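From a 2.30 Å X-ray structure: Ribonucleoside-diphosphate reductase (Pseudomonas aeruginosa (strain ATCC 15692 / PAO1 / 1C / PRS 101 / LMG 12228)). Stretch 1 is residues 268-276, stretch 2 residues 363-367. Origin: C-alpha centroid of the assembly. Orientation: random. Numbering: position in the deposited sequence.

Stretch 1 268-276: FELVDAKLK
Stretch 2 363-367: AGTLR

What joins the two segments? A single direct hydrogen bond, Asp-272 N to Gly-364 O, 2.7 Å at 167°, in a contact burying 326 Å². Asp-272 and Thr-365 set the register, their CA atoms 4.4 Å apart. Asp-272 (phi/psi -63/129) precedes the 3-10 segment beginning at Ala-273.

How does Asp-272 use its side chain? Its CA-to-CB bond points toward the other stretch. With chi1 t (-167°) and chi2 -29°, Asp-272 OD1 accepts from Lys-274 N at 3.0 Å, while a water donates to Asp-272 OD2 at 2.6 Å and to Thr-365 O at 2.5 Å. One carboxylate oxygen thus serves the local turn, the other the water bridge to Thr-365.

Why glycine at 364? At phi/psi 87/3 a CB would jam against the preceding carbonyl oxygen; it would also lie tightly against Leu-275 CD1. Val-271 CG1 (chi1 t) at 3.5 Å and Leu-275 CD1 (m, t) at 3.7 Å pack against Gly-364 O from neighbouring directions, both from buried side chains.

What do Thr-365 and Leu-366 add? Thr-365, extended at -113/166 with chi1 p, brings CG2 to 3.5 Å from Leu-270 O. Leu-366 (-64/139; m, t) starts sideways, but its end approaches: Leu-366 CD1 lies 3.9 Å from Glu-269 O, Leu-366 CD2 3.9 Å from Asp-272 OD1. Glu-269, in left-handed phi/psi (58/30), sets its CB sideways, 4.2 Å from Leu-366 CD1.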

# COMPACT_ATOMS: atom_id res chain seq x y z
N PHE A 268 62.07 -12.89 19.67
CA PHE A 268 61.05 -13.43 18.78
C PHE A 268 60.69 -12.47 17.65
O PHE A 268 59.73 -12.74 16.92
CB PHE A 268 59.81 -13.80 19.59
CG PHE A 268 60.08 -14.77 20.71
CD1 PHE A 268 60.85 -15.90 20.48
CD2 PHE A 268 59.61 -14.53 21.99
CE1 PHE A 268 61.11 -16.79 21.50
CE2 PHE A 268 59.87 -15.42 23.01
CZ PHE A 268 60.62 -16.55 22.77
N GLU A 269 61.43 -11.38 17.49
CA GLU A 269 61.19 -10.40 16.43
C GLU A 269 59.78 -9.83 16.50
O GLU A 269 59.21 -9.44 15.48
CB GLU A 269 61.46 -11.01 15.06
CG GLU A 269 62.91 -11.47 14.86
CD GLU A 269 63.18 -11.95 13.45
OE1 GLU A 269 62.24 -11.98 12.63
OE2 GLU A 269 64.35 -12.30 13.16
N LEU A 270 59.21 -9.76 17.71
CA LEU A 270 57.93 -9.11 17.93
C LEU A 270 58.07 -7.67 18.39
O LEU A 270 57.09 -6.91 18.32
CB LEU A 270 57.12 -9.89 18.98
CG LEU A 270 56.73 -11.31 18.58
CD1 LEU A 270 56.21 -12.08 19.78
CD2 LEU A 270 55.69 -11.27 17.46
N VAL A 271 59.27 -7.27 18.83
CA VAL A 271 59.57 -5.91 19.25
C VAL A 271 60.80 -5.45 18.49
O VAL A 271 61.74 -6.23 18.29
CB VAL A 271 59.80 -5.83 20.77
CG1 VAL A 271 60.26 -4.44 21.19
CG2 VAL A 271 58.53 -6.21 21.52
N ASP A 272 60.80 -4.19 18.05
CA ASP A 272 61.95 -3.65 17.33
C ASP A 272 63.19 -3.65 18.22
O ASP A 272 63.16 -3.14 19.35
CB ASP A 272 61.63 -2.23 16.85
CG ASP A 272 62.64 -1.73 15.82
OD1 ASP A 272 63.81 -2.16 15.85
OD2 ASP A 272 62.24 -0.90 14.97
N ALA A 273 64.28 -4.21 17.70
CA ALA A 273 65.51 -4.33 18.48
C ALA A 273 66.08 -2.98 18.89
O ALA A 273 66.83 -2.91 19.87
CB ALA A 273 66.56 -5.10 17.67
N LYS A 274 65.74 -1.90 18.17
CA LYS A 274 66.21 -0.57 18.56
C LYS A 274 65.78 -0.21 19.97
O LYS A 274 66.43 0.62 20.62
CB LYS A 274 65.71 0.48 17.57
CG LYS A 274 66.41 0.48 16.23
CD LYS A 274 66.08 1.75 15.45
CE LYS A 274 66.61 1.67 14.03
NZ LYS A 274 68.09 1.53 13.98
N LEU A 275 64.68 -0.79 20.46
CA LEU A 275 64.22 -0.46 21.81
C LEU A 275 65.22 -0.88 22.88
O LEU A 275 65.13 -0.39 24.01
CB LEU A 275 62.86 -1.12 22.07
CG LEU A 275 61.67 -0.66 21.21
CD1 LEU A 275 60.34 -0.99 21.89
CD2 LEU A 275 61.73 0.83 20.90
N LYS A 276 66.16 -1.77 22.55
CA LYS A 276 67.24 -2.08 23.48
C LYS A 276 68.20 -0.92 23.67
O LYS A 276 68.96 -0.92 24.64
CB LYS A 276 68.01 -3.31 23.00
CG LYS A 276 67.24 -4.60 23.08
CD LYS A 276 68.05 -5.76 22.52
CE LYS A 276 67.30 -7.07 22.67
NZ LYS A 276 68.02 -8.20 22.03
N ALA A 363 53.55 0.64 16.98
CA ALA A 363 54.67 1.39 17.52
C ALA A 363 55.56 0.46 18.34
O ALA A 363 55.06 -0.35 19.12
CB ALA A 363 54.18 2.56 18.38
N GLY A 364 56.87 0.56 18.13
CA GLY A 364 57.82 -0.27 18.83
C GLY A 364 58.10 -1.61 18.19
O GLY A 364 58.85 -2.40 18.77
N THR A 365 57.51 -1.89 17.03
CA THR A 365 57.73 -3.13 16.29
C THR A 365 58.46 -2.83 14.98
O THR A 365 58.55 -1.68 14.54
CB THR A 365 56.41 -3.84 15.98
OG1 THR A 365 55.70 -3.11 14.97
CG2 THR A 365 55.54 -3.95 17.22
N LEU A 366 58.97 -3.89 14.36
CA LEU A 366 59.70 -3.75 13.11
C LEU A 366 58.80 -3.21 12.00
O LEU A 366 57.64 -3.60 11.88
CB LEU A 366 60.28 -5.11 12.69
CG LEU A 366 61.39 -5.66 13.58
CD1 LEU A 366 61.57 -7.15 13.34
CD2 LEU A 366 62.70 -4.92 13.32
N ARG A 367 59.36 -2.30 11.19
CA ARG A 367 58.65 -1.64 10.10
C ARG A 367 57.24 -1.27 10.55
O ARG A 367 56.27 -1.89 10.11
CB ARG A 367 58.62 -2.54 8.86
CG ARG A 367 60.02 -2.91 8.37
CD ARG A 367 60.06 -3.27 6.89
NE ARG A 367 61.40 -3.10 6.33
CZ ARG A 367 61.70 -3.20 5.04
NH1 ARG A 367 60.77 -3.48 4.15
NH2 ARG A 367 62.96 -3.02 4.64
O HOH W 1 59.92 0.29 15.40